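Local atomic coordinates of fiber protein (Duck adenovirus 1, PDB entry 6ITX), a protein that forms the fiber of an avian adenovirus capsid and, through the C-terminal head domain studied here, probably attaches the virion to a receptor on the host cell. Residues Tyr108-Ser113 and Ala120-Tyr125; Gln116-Lys121 and Tyr147-Gly152; Gly137-Lys142 and Phe161-Cys166. All coordinates share one frame; numbering follows the deposited sequence.

Interaction 1 (Tyr108-Ser113 and Ala120-Tyr125); sequences YEIFAS and AKVAGY
Tyr108 lays one edge of its ring against the backbone where Val122 passes into Ala123: Tyr108 CD2 lies 3.5 Å from Ala123 N and 3.6 Å from Ala123 CB. With CG beside its own backbone N (chi1 -55°), the ring is directed toward Ala123, whose small methyl leaves room for CD2. Lys121 runs along the backbone of Tyr108 and Glu109, its CB 3.4 Å from Tyr108 O; bends at chi3 and chi4 bring NZ to 3.7 Å from Glu109 CA. Its charge suits this exposed face, which it shares with Phe111. The other face is apolar and buried: Ile110 CB meets Val122 CG2 at 4.1 Å, and Ala112 is paired with Ala120, methyl beside methyl. Four backbone bonds hold the strands, two between Ile110 and Val122 and two between Ala112 and Ala120. Two residues, Glu109 and Ile110, stand opposite the single Val122, which makes a classic beta bulge where the strand begins. In this hairpin of strands 110-114 and 118-131, strand 134-144 also pairs with strand 118-131, with Ile141 and Ala143 reaching Val122, while Phe161 and Leu163 of strand 160-165 lie against Ala112.

Interaction 2 (Gln116-Lys121 and Tyr147-Gly152); sequences QNKAAK and YWFTGG
Lys118 drapes its aliphatic chain across one face of the Phe149 ring, the two side chains crossing at about a right angle. Lys118 CD stands 3.6 Å from the ring centroid and 19° off the normal, a CH-pi contact, and the extended chain carries NZ past the rim to a weak hydrogen bond with Gly151 O at 3.2 Å. Phe149 CG lies between its own backbone N and carbonyl carbon (chi1 59°), which turns the ring toward Lys118. A lysine suits the place because its methylenes serve the ring while its ammonium reaches a backbone carbonyl. That carbonyl belongs to a Gly-Gly pair whose positive phi angles would press a CB against the preceding carbonyl O, so glycine suits both places. Ala119 O approaches the ring edge in plane, 3.4 Å from Phe149 CD2, and Trp148 CD1 backs the opposite face. At Ala120 the methyl sits over the six-membered ring of Trp148, CB 3.5 Å from the centroid; a small residue lets the indole lie close to the strand. Lys121 N donates to Tyr147 O at 3.1 Å in a nearly straight bond (167°). The loop leaving the hairpin of strands 118-131 and 134-144 therefore doubles back beside the hairpin's first strand, and with Phe161, Phe278 and Phe279 around Trp148 it makes an aromatic cluster at one end of the beta-sandwich head.

Interaction 3 (Gly137-Lys142 and Phe161-Cys166); sequences GTIQIK and FGLVLC
Ile141, which meets both Leu163 and Phe161 here, has its backbone N hydrogen-bonded to Thr291 OG1, so the backbone NH is satisfied by a residue of the neighbouring strand 288-299 and only hydrocarbon is sent across. Its two branches do different work. CD1 reaches Leu163 CD1 at 3.7 Å, the two side chains extending toward each other tip to tip. The Ile141 and Phe161 side chains instead slide past each other in opposite directions, CG2 of Ile141 coming within 3.9 Å of Phe161 CZ. The division follows from chi1 of -60°, which puts CG1 beside the isoleucine's backbone N and leaves CG2 anti to it, beside the carbonyl carbon. Leu163 CD1 also lies in plane at the edge of the Phe161 ring, so this methyl is shared between an aromatic rim and an isoleucine tip. Two residues earlier, Ile139 turns its longer branch away from its backbone N (chi1 -179°) and crosses Leu165 obliquely, with Ile139 CD1 4.0 Å from Leu165 CD2; the same methyl is 4.4 Å from Leu163 CD1. The strands themselves stay far apart, their axes no nearer than 11.3 Å and 134° between their directions, the spacing of two layers packed face to face rather than of paired neighbours. Phe267 of strand 262-271 extends the packing, stacking on the Phe161 ring and touching Ile139. On the outward side of strand 134-144, Gln140 NE2 is bonded to Ser202 O of a second subunit. Branched aliphatic side chains and one phenyl ring suit this buried interface because they meet across it through carbon alone. Its cohesion therefore probably rests on dispersion and the exclusion of water, with shape rather than bond direction governing the fit.

In the fold
Interactions 1 and 2 share Ala120 and Lys121, so one part of strand 118-131 pairs with strand 110-114 and also receives the 147-152 loop. Interaction 3 lies deepest, its centre about 2 Å from the centre of the chain, and is wholly apolar; interaction 1 is mostly buried but bound by backbone bonds within a sheet; interaction 2, its centre about 17 Å from that of the chain, mixes rings, methylenes and lysine charge at a partly exposed end. Trp148 ties them together, its CZ3 3.4 Å from Val122 CG1 and its CH2 3.4 Å from Phe161 CD1. Backbone hydrogen bonds between Ala123 and Lys142 and between Ser113 and Gly162 join interaction 1 to each strand of interaction 3.

Interaction 1 (Tyr108-Ser113 and Ala120-Tyr125)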
loop_
_atom_site.group_PDB
_atom_site.type_symbol
_atom_site.label_atom_id
_atom_site.label_comp_id
_atom_site.label_asym_id
_atom_site.label_seq_id
_atom_site.Cartn_x
_atom_site.Cartn_y
_atom_site.Cartn_z
ATOM N N TYR A 108 22.867 12.810 -12.421
ATOM C CA TYR A 108 21.868 13.268 -11.457
ATOM C C TYR A 108 21.359 14.626 -11.936
ATOM O O TYR A 108 21.881 15.682 -11.562
ATOM C CB TYR A 108 22.475 13.326 -10.021
ATOM C CG TYR A 108 23.081 12.002 -9.595
ATOM C CD1 TYR A 108 24.387 11.674 -9.945
ATOM C CD2 TYR A 108 22.334 11.061 -8.890
ATOM C CE1 TYR A 108 24.940 10.461 -9.590
ATOM C CE2 TYR A 108 22.890 9.836 -8.522
ATOM C CZ TYR A 108 24.195 9.547 -8.886
ATOM O OH TYR A 108 24.770 8.344 -8.547
ATOM N N GLU A 109 20.319 14.595 -12.770
ATOM C CA GLU A 109 19.791 15.793 -13.415
ATOM C C GLU A 109 18.321 16.057 -13.066
ATOM O O GLU A 109 17.644 16.838 -13.755
ATOM C CB GLU A 109 19.984 15.678 -14.930
ATOM C CG GLU A 109 21.448 15.770 -15.355
ATOM C CD GLU A 109 21.788 14.864 -16.526
ATOM O OE1 GLU A 109 20.873 14.233 -17.126
ATOM O OE2 GLU A 109 22.997 14.789 -16.848
ATOM N N ILE A 110 17.818 15.422 -12.005
ATOM C CA ILE A 110 16.443 15.576 -11.544
ATOM C C ILE A 110 16.470 16.503 -10.342
ATOM O O ILE A 110 17.318 16.340 -9.457
ATOM C CB ILE A 110 15.837 14.208 -11.194
ATOM C CG1 ILE A 110 15.939 13.289 -12.411
ATOM C CG2 ILE A 110 14.408 14.343 -10.726
ATOM C CD1 ILE A 110 15.224 13.824 -13.613
ATOM N N PHE A 111 15.570 17.496 -10.316
ATOM C CA PHE A 111 15.636 18.564 -9.320
ATOM C C PHE A 111 14.737 18.249 -8.134
ATOM O O PHE A 111 13.543 18.007 -8.309
ATOM C CB PHE A 111 15.234 19.904 -9.929
ATOM C CG PHE A 111 15.484 21.094 -9.024
ATOM C CD1 PHE A 111 14.534 21.489 -8.085
ATOM C CD2 PHE A 111 16.649 21.838 -9.132
ATOM C CE1 PHE A 111 14.764 22.594 -7.245
ATOM C CE2 PHE A 111 16.883 22.944 -8.303
ATOM C CZ PHE A 111 15.946 23.323 -7.366
ATOM N N ALA A 112 15.312 18.277 -6.933
ATOM C CA ALA A 112 14.581 18.073 -5.690
ATOM C C ALA A 112 14.715 19.313 -4.833
ATOM O O ALA A 112 15.832 19.785 -4.593
ATOM C CB ALA A 112 15.110 16.864 -4.904
ATOM N N SER A 113 13.586 19.833 -4.357
ATOM C CA SER A 113 13.617 20.965 -3.443
ATOM C C SER A 113 13.658 20.457 -2.002
ATOM O O SER A 113 13.021 19.457 -1.666
ATOM C CB SER A 113 12.413 21.878 -3.678
ATOM O OG SER A 113 12.444 22.988 -2.795
ATOM N N ALA A 120 18.615 19.868 -4.292
ATOM C CA ALA A 120 19.476 18.748 -4.622
ATOM C C ALA A 120 19.164 18.296 -6.037
ATOM O O ALA A 120 18.058 18.502 -6.556
ATOM C CB ALA A 120 19.297 17.593 -3.632
ATOM N N LYS A 121 20.155 17.689 -6.671
ATOM C CA LYS A 121 19.920 17.027 -7.939
ATOM C C LYS A 121 20.159 15.541 -7.750
ATOM O O LYS A 121 21.145 15.138 -7.124
ATOM C CB LYS A 121 20.770 17.643 -9.056
ATOM C CG LYS A 121 20.296 19.110 -9.230
ATOM C CD LYS A 121 21.044 20.010 -10.185
ATOM C CE LYS A 121 20.448 19.909 -11.577
ATOM N NZ LYS A 121 21.311 19.062 -12.487
ATOM N N VAL A 122 19.214 14.741 -8.226
ATOM C CA VAL A 122 19.151 13.320 -7.930
ATOM C C VAL A 122 18.823 12.574 -9.220
ATOM O O VAL A 122 18.608 13.178 -10.272
ATOM C CB VAL A 122 18.120 12.992 -6.826
ATOM C CG1 VAL A 122 18.426 13.786 -5.528
ATOM C CG2 VAL A 122 16.714 13.255 -7.306
ATOM N N ALA A 123 18.815 11.244 -9.132
ATOM C CA ALA A 123 18.465 10.389 -10.252
ATOM C C ALA A 123 17.235 9.569 -9.891
ATOM O O ALA A 123 17.027 9.217 -8.722
ATOM C CB ALA A 123 19.624 9.476 -10.641
ATOM N N GLY A 124 16.410 9.269 -10.894
ATOM C CA GLY A 124 15.145 8.621 -10.620
ATOM C C GLY A 124 14.610 7.801 -11.773
ATOM O O GLY A 124 14.949 8.018 -12.941
ATOM N N TYR A 125 13.736 6.861 -11.416
ATOM C CA TYR A 125 12.979 6.060 -12.367
ATOM C C TYR A 125 11.561 5.891 -11.848
ATOM O O TYR A 125 11.364 5.451 -10.715
ATOM C CB TYR A 125 13.614 4.688 -12.567
ATOM C CG TYR A 125 12.880 3.888 -13.591
ATOM C CD1 TYR A 125 12.739 4.374 -14.888
ATOM C CD2 TYR A 125 12.317 2.652 -13.282
ATOM C CE1 TYR A 125 12.067 3.642 -15.859
ATOM C CE2 TYR A 125 11.644 1.906 -14.242
ATOM C CZ TYR A 125 11.525 2.412 -15.529
ATOM O OH TYR A 125 10.857 1.717 -16.506
#

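Interaction 2 (Gln116-Lys121 and Tyr147-Gly152)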
loop_
_atom_site.group_PDB
_atom_site.type_symbol
_atom_site.label_atom_id
_atom_site.label_comp_id
_atom_site.label_asym_id
_atom_site.label_seq_id
_atom_site.Cartn_x
_atom_site.Cartn_y
_atom_site.Cartn_z
ATOM N N GLN A 116 14.246 24.760 3.964
ATOM C CA GLN A 116 14.994 26.001 4.182
ATOM C C GLN A 116 15.726 26.454 2.925
ATOM O O GLN A 116 16.896 26.849 2.966
ATOM C CB GLN A 116 15.963 25.870 5.357
ATOM C CG GLN A 116 15.476 24.993 6.501
ATOM C CD GLN A 116 16.492 24.900 7.633
ATOM O OE1 GLN A 116 16.542 25.772 8.504
ATOM N NE2 GLN A 116 17.325 23.850 7.610
ATOM N N ASN A 117 15.015 26.384 1.798
ATOM C CA ASN A 117 15.456 26.998 0.543
ATOM C C ASN A 117 16.779 26.399 0.052
ATOM O O ASN A 117 17.615 27.083 -0.539
ATOM C CB ASN A 117 15.538 28.523 0.700
ATOM C CG ASN A 117 15.829 29.249 -0.616
ATOM O OD1 ASN A 117 16.457 30.318 -0.615
ATOM N ND2 ASN A 117 15.390 28.664 -1.748
ATOM N N LYS A 118 16.975 25.098 0.281
ATOM C CA LYS A 118 18.061 24.359 -0.351
ATOM C C LYS A 118 17.494 23.421 -1.406
ATOM O O LYS A 118 16.274 23.274 -1.565
ATOM C CB LYS A 118 18.891 23.596 0.677
ATOM C CG LYS A 118 19.302 24.438 1.875
ATOM C CD LYS A 118 20.404 23.770 2.671
ATOM C CE LYS A 118 20.448 24.221 4.140
ATOM N NZ LYS A 118 21.143 23.204 5.036
ATOM N N ALA A 119 18.398 22.803 -2.161
ATOM C CA ALA A 119 17.983 21.939 -3.256
ATOM C C ALA A 119 18.992 20.819 -3.443
ATOM O O ALA A 119 20.079 20.810 -2.851
ATOM C CB ALA A 119 17.816 22.717 -4.562
ATOM N N ALA A 120 18.615 19.868 -4.292
ATOM C CA ALA A 120 19.476 18.748 -4.622
ATOM C C ALA A 120 19.164 18.296 -6.037
ATOM O O ALA A 120 18.058 18.502 -6.556
ATOM C CB ALA A 120 19.297 17.593 -3.632
ATOM N N LYS A 121 20.155 17.689 -6.671
ATOM C CA LYS A 121 19.920 17.027 -7.939
ATOM C C LYS A 121 20.159 15.541 -7.750
ATOM O O LYS A 121 21.145 15.138 -7.124
ATOM C CB LYS A 121 20.770 17.643 -9.056
ATOM C CG LYS A 121 20.296 19.110 -9.230
ATOM C CD LYS A 121 21.044 20.010 -10.185
ATOM C CE LYS A 121 20.448 19.909 -11.577
ATOM N NZ LYS A 121 21.311 19.062 -12.487
ATOM N N TYR A 147 26.074 15.788 -5.144
ATOM C CA TYR A 147 25.005 16.533 -5.776
ATOM C C TYR A 147 23.915 16.931 -4.794
ATOM O O TYR A 147 22.809 17.298 -5.214
ATOM C CB TYR A 147 24.436 15.718 -6.923
ATOM C CG TYR A 147 25.375 15.675 -8.080
ATOM C CD1 TYR A 147 25.560 16.795 -8.893
ATOM C CD2 TYR A 147 26.103 14.529 -8.359
ATOM C CE1 TYR A 147 26.427 16.761 -9.962
ATOM C CE2 TYR A 147 26.975 14.483 -9.421
ATOM C CZ TYR A 147 27.135 15.599 -10.221
ATOM O OH TYR A 147 28.008 15.536 -11.279
ATOM N N TRP A 148 24.197 16.854 -3.507
ATOM C CA TRP A 148 23.294 17.339 -2.483
ATOM C C TRP A 148 23.850 18.639 -1.940
ATOM O O TRP A 148 25.028 18.947 -2.107
ATOM C CB TRP A 148 23.144 16.318 -1.353
ATOM C CG TRP A 148 21.820 16.340 -0.698
ATOM C CD1 TRP A 148 21.463 17.040 0.424
ATOM C CD2 TRP A 148 20.655 15.616 -1.110
ATOM N NE1 TRP A 148 20.148 16.804 0.720
ATOM C CE2 TRP A 148 19.626 15.936 -0.205
ATOM C CE3 TRP A 148 20.384 14.723 -2.157
ATOM C CZ2 TRP A 148 18.351 15.400 -0.311
ATOM C CZ3 TRP A 148 19.110 14.196 -2.262
ATOM C CH2 TRP A 148 18.113 14.538 -1.341
ATOM N N PHE A 149 22.993 19.411 -1.284
ATOM C CA PHE A 149 23.475 20.661 -0.742
ATOM C C PHE A 149 24.495 20.353 0.339
ATOM O O PHE A 149 24.757 19.189 0.658
ATOM C CB PHE A 149 22.308 21.509 -0.226
ATOM C CG PHE A 149 21.486 20.849 0.852
ATOM C CD1 PHE A 149 21.962 20.756 2.164
ATOM C CD2 PHE A 149 20.222 20.351 0.561
ATOM C CE1 PHE A 149 21.206 20.166 3.152
ATOM C CE2 PHE A 149 19.452 19.760 1.553
ATOM C CZ PHE A 149 19.948 19.655 2.848
ATOM N N THR A 150 25.079 21.407 0.913
ATOM C CA THR A 150 26.094 21.266 1.951
ATOM C C THR A 150 25.743 22.155 3.130
ATOM O O THR A 150 25.304 23.286 2.940
ATOM C CB THR A 150 27.497 21.620 1.412
ATOM O OG1 THR A 150 27.753 20.882 0.206
ATOM C CG2 THR A 150 28.589 21.282 2.443
ATOM N N GLY A 151 25.919 21.631 4.334
ATOM C CA GLY A 151 25.643 22.263 5.612
ATOM C C GLY A 151 24.425 21.653 6.303
ATOM O O GLY A 151 23.491 21.149 5.659
ATOM N N GLY A 152 24.411 21.743 7.637
ATOM C CA GLY A 152 23.399 21.068 8.421
ATOM C C GLY A 152 23.786 19.627 8.687
ATOM O O GLY A 152 24.873 19.160 8.321
#

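Interaction 3 (Gly137-Lys142 and Phe161-Cys166)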
loop_
_atom_site.group_PDB
_atom_site.type_symbol
_atom_site.label_atom_id
_atom_site.label_comp_id
_atom_site.label_asym_id
_atom_site.label_seq_id
_atom_site.Cartn_x
_atom_site.Cartn_y
_atom_site.Cartn_z
ATOM N N GLY A 137 1.825 2.880 -9.345
ATOM C CA GLY A 137 3.172 3.142 -9.797
ATOM C C GLY A 137 4.202 2.793 -8.740
ATOM O O GLY A 137 3.871 2.475 -7.588
ATOM N N THR A 138 5.469 2.834 -9.163
ATOM C CA THR A 138 6.604 2.817 -8.254
ATOM C C THR A 138 7.499 4.005 -8.574
ATOM O O THR A 138 7.578 4.447 -9.723
ATOM C CB THR A 138 7.424 1.507 -8.339
ATOM O OG1 THR A 138 8.019 1.387 -9.635
ATOM C CG2 THR A 138 6.556 0.296 -8.089
ATOM N N ILE A 139 8.166 4.531 -7.550
ATOM C CA ILE A 139 9.196 5.544 -7.734
ATOM C C ILE A 139 10.480 5.051 -7.072
ATOM O O ILE A 139 10.447 4.439 -5.996
ATOM C CB ILE A 139 8.758 6.913 -7.180
ATOM C CG1 ILE A 139 9.853 7.957 -7.402
ATOM C CG2 ILE A 139 8.384 6.807 -5.726
ATOM C CD1 ILE A 139 9.326 9.386 -7.503
ATOM N N GLN A 140 11.608 5.285 -7.742
ATOM C CA GLN A 140 12.917 4.867 -7.255
ATOM C C GLN A 140 13.868 6.033 -7.442
ATOM O O GLN A 140 13.988 6.552 -8.557
ATOM C CB GLN A 140 13.426 3.630 -8.006
ATOM C CG GLN A 140 14.785 3.155 -7.545
ATOM C CD GLN A 140 15.160 1.779 -8.080
ATOM O OE1 GLN A 140 14.907 1.448 -9.232
ATOM N NE2 GLN A 140 15.777 0.980 -7.236
ATOM N N ILE A 141 14.532 6.446 -6.354
ATOM C CA ILE A 141 15.392 7.627 -6.339
ATOM C C ILE A 141 16.789 7.224 -5.895
ATOM O O ILE A 141 16.941 6.458 -4.936
ATOM C CB ILE A 141 14.830 8.723 -5.409
ATOM C CG1 ILE A 141 13.444 9.145 -5.887
ATOM C CG2 ILE A 141 15.789 9.947 -5.332
ATOM C CD1 ILE A 141 13.503 9.778 -7.253
ATOM N N LYS A 142 17.810 7.743 -6.587
ATOM C CA LYS A 142 19.203 7.556 -6.195
ATOM C C LYS A 142 19.866 8.914 -6.045
ATOM O O LYS A 142 19.706 9.777 -6.912
ATOM C CB LYS A 142 19.965 6.730 -7.222
ATOM C CG LYS A 142 21.375 6.420 -6.791
ATOM C CD LYS A 142 21.987 5.404 -7.721
ATOM C CE LYS A 142 23.501 5.387 -7.620
ATOM N NZ LYS A 142 24.018 4.388 -8.619
ATOM N N PHE A 161 13.206 15.747 1.016
ATOM C CA PHE A 161 13.233 16.395 -0.287
ATOM C C PHE A 161 11.902 16.193 -1.004
ATOM O O PHE A 161 11.192 15.208 -0.773
ATOM C CB PHE A 161 14.409 15.892 -1.131
ATOM C CG PHE A 161 14.382 14.412 -1.438
ATOM C CD1 PHE A 161 15.007 13.504 -0.598
ATOM C CD2 PHE A 161 13.780 13.938 -2.604
ATOM C CE1 PHE A 161 15.005 12.132 -0.894
ATOM C CE2 PHE A 161 13.775 12.569 -2.920
ATOM C CZ PHE A 161 14.383 11.667 -2.066
ATOM N N GLY A 162 11.563 17.153 -1.855
ATOM C CA GLY A 162 10.305 17.149 -2.591
ATOM C C GLY A 162 10.559 17.064 -4.087
ATOM O O GLY A 162 11.493 17.682 -4.605
ATOM N N LEU A 163 9.720 16.303 -4.770
ATOM C CA LEU A 163 9.817 16.106 -6.208
ATOM C C LEU A 163 8.443 16.304 -6.805
ATOM O O LEU A 163 7.426 16.132 -6.138
ATOM C CB LEU A 163 10.284 14.697 -6.571
ATOM C CG LEU A 163 11.644 14.278 -6.042
ATOM C CD1 LEU A 163 11.719 12.777 -6.090
ATOM C CD2 LEU A 163 12.746 14.915 -6.890
ATOM N N VAL A 164 8.405 16.636 -8.079
ATOM C CA VAL A 164 7.145 16.678 -8.793
ATOM C C VAL A 164 7.239 15.702 -9.943
ATOM O O VAL A 164 8.280 15.605 -10.603
ATOM C CB VAL A 164 6.800 18.101 -9.285
ATOM C CG1 VAL A 164 5.455 18.120 -9.983
ATOM C CG2 VAL A 164 6.816 19.093 -8.101
ATOM N N LEU A 165 6.166 14.946 -10.143
ATOM C CA LEU A 165 5.985 14.111 -11.319
ATOM C C LEU A 165 5.020 14.833 -12.231
ATOM O O LEU A 165 3.901 15.136 -11.820
ATOM C CB LEU A 165 5.413 12.738 -10.965
ATOM C CG LEU A 165 6.106 11.915 -9.894
ATOM C CD1 LEU A 165 5.725 10.455 -10.092
ATOM C CD2 LEU A 165 7.635 12.126 -9.913
ATOM N N CYS A 166 5.435 15.087 -13.468
ATOM C CA CYS A 166 4.586 15.740 -14.460
ATOM C C CYS A 166 4.471 14.840 -15.681
ATOM O O CYS A 166 5.149 15.061 -16.694
ATOM C CB CYS A 166 5.128 17.113 -14.845
ATOM S SG CYS A 166 3.903 18.075 -15.739
#